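Cas13d (uncultured Ruminococcus sp, PDB 6IV9) binds a CRISPR RNA as an RNA-guided ribonuclease, its two HEPN domains governing maturation of that RNA and cleavage of target RNA. Local coordinates at residues Ser603-Leu608 with His616-Phe621. The protein carries 2 engineered substitutions. Numbering follows the deposited sequence.
Sequences SEILKL and HGLRNF. With nucleotides of chain B.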
ATOM      1  N   SER A 603      -5.238 -36.104  -5.472  1.00 38.80           N
ATOM      2  CA  SER A 603      -3.917 -36.640  -5.867  1.00 40.28           C
ATOM      3  C   SER A 603      -4.085 -37.499  -7.108  1.00 33.94           C
ATOM      4  O   SER A 603      -3.225 -37.447  -7.955  1.00 36.21           O
ATOM      5  CB  SER A 603      -3.315 -37.455  -4.770  1.00 41.66           C
ATOM      6  OG  SER A 603      -2.538 -36.639  -3.939  1.00 46.82           O
ATOM      7  N   GLU A 604      -5.160 -38.279  -7.133  1.00 41.96           N
ATOM      8  CA  GLU A 604      -5.494 -39.199  -8.245  1.00 44.58           C
ATOM      9  C   GLU A 604      -5.777 -38.428  -9.535  1.00 39.63           C
ATOM     10  O   GLU A 604      -5.180 -38.736 -10.537  1.00 37.80           O
ATOM     11  CB  GLU A 604      -6.745 -39.967  -7.832  1.00 48.16           C
ATOM     12  CG  GLU A 604      -7.147 -41.063  -8.789  1.00 51.59           C
ATOM     13  CD  GLU A 604      -8.202 -41.999  -8.226  1.00 60.93           C
ATOM     14  OE1 GLU A 604      -7.915 -43.181  -8.105  1.00 76.45           O
ATOM     15  OE2 GLU A 604      -9.295 -41.545  -7.906  1.00 55.29           O
ATOM     16  N   ILE A 605      -6.619 -37.408  -9.471  1.00 40.84           N
ATOM     17  CA  ILE A 605      -6.966 -36.605 -10.675  1.00 37.42           C
ATOM     18  C   ILE A 605      -5.723 -35.931 -11.260  1.00 36.28           C
ATOM     19  O   ILE A 605      -5.598 -35.907 -12.467  1.00 39.92           O
ATOM     20  CB  ILE A 605      -7.998 -35.543 -10.274  1.00 40.33           C
ATOM     21  CG1 ILE A 605      -9.336 -36.163  -9.899  1.00 44.12           C
ATOM     22  CG2 ILE A 605      -8.154 -34.502 -11.355  1.00 42.52           C
ATOM     23  CD1 ILE A 605     -10.321 -35.155  -9.422  1.00 45.16           C
ATOM     24  N   LEU A 606      -4.850 -35.381 -10.426  1.00 36.48           N
ATOM     25  CA  LEU A 606      -3.668 -34.647 -10.937  1.00 33.96           C
ATOM     26  C   LEU A 606      -2.415 -35.527 -10.981  1.00 35.68           C
ATOM     27  O   LEU A 606      -1.384 -34.984 -11.303  1.00 36.66           O
ATOM     28  CB  LEU A 606      -3.437 -33.422 -10.052  1.00 35.73           C
ATOM     29  CG  LEU A 606      -4.635 -32.493  -9.889  1.00 34.17           C
ATOM     30  CD1 LEU A 606      -4.322 -31.375  -8.921  1.00 35.98           C
ATOM     31  CD2 LEU A 606      -5.047 -31.933 -11.227  1.00 37.10           C
ATOM     32  N   LYS A 607      -2.525 -36.798 -10.588  1.00 41.00           N
ATOM     33  CA  LYS A 607      -1.377 -37.742 -10.582  1.00 37.89           C
ATOM     34  C   LYS A 607      -0.234 -37.188  -9.736  1.00 32.71           C
ATOM     35  O   LYS A 607       0.893 -37.333 -10.112  1.00 42.86           O
ATOM     36  CB  LYS A 607      -0.907 -37.959 -12.014  1.00 42.43           C
ATOM     37  CG  LYS A 607      -1.963 -38.570 -12.909  1.00 43.31           C
ATOM     38  CD  LYS A 607      -1.395 -39.043 -14.195  1.00 54.96           C
ATOM     39  CE  LYS A 607      -2.401 -39.017 -15.319  1.00 59.48           C
ATOM     40  NZ  LYS A 607      -3.599 -39.813 -14.985  1.00 62.55           N
ATOM     41  N   LEU A 608      -0.548 -36.623  -8.588  1.00 35.47           N
ATOM     42  CA  LEU A 608       0.486 -35.955  -7.771  1.00 37.72           C
ATOM     43  C   LEU A 608       1.578 -36.921  -7.305  1.00 47.20           C
ATOM     44  O   LEU A 608       2.721 -36.496  -7.234  1.00 45.83           O
ATOM     45  CB  LEU A 608      -0.201 -35.281  -6.585  1.00 40.88           C
ATOM     46  CG  LEU A 608      -1.110 -34.111  -6.940  1.00 38.85           C
ATOM     47  CD1 LEU A 608      -1.503 -33.343  -5.699  1.00 40.03           C
ATOM     48  CD2 LEU A 608      -0.443 -33.211  -7.954  1.00 35.88           C
ATOM     49  N   HIS A 616       1.821 -35.132 -16.355  1.00 36.11           N
ATOM     50  CA  HIS A 616       1.414 -34.064 -15.399  1.00 36.81           C
ATOM     51  C   HIS A 616       0.868 -32.816 -16.102  1.00 37.19           C
ATOM     52  O   HIS A 616       0.989 -31.740 -15.543  1.00 31.06           O
ATOM     53  CB  HIS A 616       2.563 -33.734 -14.448  1.00 34.76           C
ATOM     54  CG  HIS A 616       2.921 -34.853 -13.538  1.00 38.79           C
ATOM     55  ND1 HIS A 616       2.033 -35.396 -12.655  1.00 45.00           N
ATOM     56  CD2 HIS A 616       4.065 -35.536 -13.382  1.00 41.73           C
ATOM     57  CE1 HIS A 616       2.613 -36.359 -11.990  1.00 44.20           C
ATOM     58  NE2 HIS A 616       3.853 -36.465 -12.421  1.00 44.93           N
ATOM     59  N   GLY A 617       0.272 -32.965 -17.272  1.00 32.42           N
ATOM     60  CA  GLY A 617      -0.173 -31.750 -17.968  1.00 36.64           C
ATOM     61  C   GLY A 617      -1.208 -30.967 -17.186  1.00 31.20           C
ATOM     62  O   GLY A 617      -1.044 -29.775 -17.062  1.00 30.90           O
ATOM     63  N   LEU A 618      -2.215 -31.648 -16.661  1.00 32.03           N
ATOM     64  CA  LEU A 618      -3.293 -30.972 -15.910  1.00 31.68           C
ATOM     65  C   LEU A 618      -2.723 -30.324 -14.646  1.00 36.56           C
ATOM     66  O   LEU A 618      -3.086 -29.206 -14.356  1.00 29.94           O
ATOM     67  CB  LEU A 618      -4.377 -31.993 -15.585  1.00 32.77           C
ATOM     68  CG  LEU A 618      -5.610 -31.436 -14.895  1.00 32.52           C
ATOM     69  CD1 LEU A 618      -6.204 -30.291 -15.682  1.00 37.35           C
ATOM     70  CD2 LEU A 618      -6.629 -32.520 -14.677  1.00 33.76           C
ATOM     71  N   ARG A 619      -1.832 -31.019 -13.951  1.00 28.48           N
ATOM     72  CA  ARG A 619      -1.242 -30.445 -12.726  1.00 32.68           C
ATOM     73  C   ARG A 619      -0.492 -29.168 -13.107  1.00 30.20           C
ATOM     74  O   ARG A 619      -0.655 -28.175 -12.449  1.00 29.46           O
ATOM     75  CB  ARG A 619      -0.254 -31.449 -12.130  1.00 31.18           C
ATOM     76  CG  ARG A 619       0.479 -30.975 -10.885  1.00 32.53           C
ATOM     77  CD  ARG A 619       1.729 -31.789 -10.628  1.00 33.75           C
ATOM     78  NE  ARG A 619       2.775 -31.539 -11.590  1.00 34.14           N
ATOM     79  CZ  ARG A 619       3.952 -32.130 -11.586  1.00 43.00           C
ATOM     80  NH1 ARG A 619       4.246 -33.003 -10.646  1.00 36.46           N
ATOM     81  NH2 ARG A 619       4.834 -31.849 -12.516  1.00 36.74           N
ATOM     82  N   ASN A 620       0.286 -29.235 -14.170  1.00 28.70           N
ATOM     83  CA  ASN A 620       1.081 -28.079 -14.634  1.00 31.31           C
ATOM     84  C   ASN A 620       0.151 -26.940 -15.054  1.00 29.38           C
ATOM     85  O   ASN A 620       0.450 -25.810 -14.756  1.00 28.09           O
ATOM     86  CB  ASN A 620       2.056 -28.501 -15.725  1.00 30.35           C
ATOM     87  CG  ASN A 620       3.096 -29.472 -15.214  1.00 35.78           C
ATOM     88  OD1 ASN A 620       3.301 -29.593 -14.024  1.00 31.69           O
ATOM     89  ND2 ASN A 620       3.757 -30.159 -16.114  1.00 33.74           N
ATOM     90  N   PHE A 621      -0.937 -27.263 -15.735  1.00 28.76           N
ATOM     91  CA  PHE A 621      -1.876 -26.212 -16.185  1.00 27.54           C
ATOM     92  C   PHE A 621      -2.469 -25.493 -14.972  1.00 25.42           C
ATOM     93  O   PHE A 621      -2.504 -24.300 -14.982  1.00 28.83           O
ATOM     94  CB  PHE A 621      -2.978 -26.817 -17.052  1.00 30.39           C
ATOM     95  CG  PHE A 621      -4.003 -25.825 -17.529  1.00 29.08           C
ATOM     96  CD1 PHE A 621      -3.769 -25.047 -18.643  1.00 31.48           C
ATOM     97  CD2 PHE A 621      -5.194 -25.656 -16.856  1.00 28.93           C
ATOM     98  CE1 PHE A 621      -4.700 -24.125 -19.079  1.00 31.57           C
ATOM     99  CE2 PHE A 621      -6.124 -24.734 -17.294  1.00 30.49           C
ATOM    100  CZ  PHE A 621      -5.877 -23.978 -18.405  1.00 30.35           C
TER
ATOM    101  P     A B  49       4.329 -28.729 -19.232  1.00 38.27           P
ATOM    102  OP1   A B  49       3.342 -29.771 -19.067  1.00 36.39           O
ATOM    103  OP2   A B  49       4.307 -27.397 -18.489  1.00 36.95           O
ATOM    104  O5'   A B  49       5.819 -29.254 -18.942  1.00 43.39           O
ATOM    105  C5'   A B  49       6.314 -30.443 -19.605  1.00 41.35           C
ATOM    106  C4'   A B  49       7.736 -30.703 -19.195  1.00 41.06           C
ATOM    107  O4'   A B  49       8.562 -29.615 -19.652  1.00 38.97           O
ATOM    108  C3'   A B  49       8.000 -30.811 -17.687  1.00 44.89           C
ATOM    109  O3'   A B  49       7.735 -32.138 -17.268  1.00 43.45           O
ATOM    110  C2'   A B  49       9.454 -30.386 -17.581  1.00 50.81           C
ATOM    111  O2'   A B  49      10.341 -31.409 -17.965  1.00 54.84           O
ATOM    112  C1'   A B  49       9.549 -29.339 -18.690  1.00 46.56           C
ATOM    113  N9    A B  49       9.356 -27.985 -18.208  1.00 51.59           N
ATOM    114  C8    A B  49       8.222 -27.209 -18.172  1.00 53.85           C
ATOM    115  N7    A B  49       8.418 -26.017 -17.665  1.00 50.21           N
ATOM    116  C5    A B  49       9.759 -26.026 -17.305  1.00 55.81           C
ATOM    117  C6    A B  49      10.581 -25.064 -16.698  1.00 61.17           C
ATOM    118  N6    A B  49      10.154 -23.854 -16.331  1.00 60.49           N
ATOM    119  N1    A B  49      11.877 -25.389 -16.481  1.00 59.47           N
ATOM    120  C2    A B  49      12.304 -26.603 -16.852  1.00 61.00           C
ATOM    121  N3    A B  49      11.626 -27.592 -17.427  1.00 62.59           N
ATOM    122  C4    A B  49      10.348 -27.229 -17.640  1.00 56.18           C
ATOM    123  P     A B  50       7.118 -32.451 -15.838  1.00 51.48           P
ATOM    124  OP1   A B  50       6.686 -33.849 -15.811  1.00 52.77           O
ATOM    125  OP2   A B  50       6.087 -31.424 -15.516  1.00 55.46           O
ATOM    126  O5'   A B  50       8.322 -32.081 -14.885  1.00 59.62           O
ATOM    127  C5'   A B  50       9.453 -32.945 -14.776  1.00 67.04           C
ATOM    128  C4'   A B  50      10.438 -32.353 -13.807  1.00 71.44           C
ATOM    129  O4'   A B  50      10.983 -31.137 -14.381  1.00 74.09           O
ATOM    130  C3'   A B  50       9.892 -31.878 -12.460  1.00 77.73           C
ATOM    131  O3'   A B  50       9.505 -32.869 -11.488  1.00 62.76           O
ATOM    132  C2'   A B  50      11.025 -30.958 -12.004  1.00 84.61           C
ATOM    133  O2'   A B  50      12.014 -31.678 -11.295  1.00 91.41           O
ATOM    134  C1'   A B  50      11.472 -30.319 -13.335  1.00 84.78           C
ATOM    135  N9    A B  50      10.933 -28.969 -13.511  1.00 93.49           N
ATOM    136  C8    A B  50       9.696 -28.596 -13.982  1.00 86.24           C
ATOM    137  N7    A B  50       9.484 -27.303 -13.942  1.00 83.18           N
ATOM    138  C5    A B  50      10.654 -26.790 -13.395  1.00 96.95           C
ATOM    139  C6    A B  50      11.062 -25.481 -13.094  1.00 91.38           C
ATOM    140  N6    A B  50      10.307 -24.405 -13.313  1.00 93.59           N
ATOM    141  N1    A B  50      12.290 -25.313 -12.554  1.00 96.82           N
ATOM    142  C2    A B  50      13.048 -26.395 -12.331  1.00 96.50           C
ATOM    143  N3    A B  50      12.774 -27.675 -12.570  1.00102.34           N
ATOM    144  C4    A B  50      11.549 -27.806 -13.114  1.00100.70           C
TER
HETATM  145  O   HOH W   1      -1.505 -33.950 -13.931  1.00 31.21           O
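Leu606 and Leu618 meet at about a right angle, CD2 of Leu606 lying 3.7 Å from CG of Leu618, and CG2 of Ile605 touches CD2 of Leu618 more loosely. Leu618, whose CB points toward helix 599-606, has CG anti to the backbone N (chi1 -176°), which brings CG and CD2 up to CD2 of Leu606; Phe699 touches both Ile605 and Leu618. Further along, CD2 of Leu608 rests 3.7 Å from CD of Arg619, crossing the aliphatic part of that chain at a slant, and Phe584 of helix 581-591 packs against Leu606, Leu608 and Arg619. No direct hydrogen bond joins the segments. One water bridges them instead, donating to Leu606 O (2.8 Å) and accepting from Arg619 N, thus joining a carbonyl of 603-608 to an amide in the first turn of the helix that follows. Beyond its aliphatic part Arg619 bends at chi3 (70°), laying its guanidinium over one face of the His616 ring, with NH1 3.6 Å above the ring plane. The same flat group grips Asn620 side-on, NE and NH2 both donating to OD1 of Asn620, NH2 in the carbonyl plane on a lone pair and NE from above it. With OD1 held, Asn620 turns ND2 to the RNA, where it donates to OP2 of A50 of chain B (2.7 Å) and, nearly straight, to OP1 of A49 of chain B (3.0 Å). Were Asn620 an alanine, both phosphates would probably lose this shared donor and NE and NH2 of Arg619 their common acceptor, leaving the guanidinium freer to turn. A Schellman motif at Lys607 and His616 at the N-cap mark two consecutive helices joined by a short loop; the second helix's first turn meets the RNA backbone through Asn620, a crRNA phosphate-binding site.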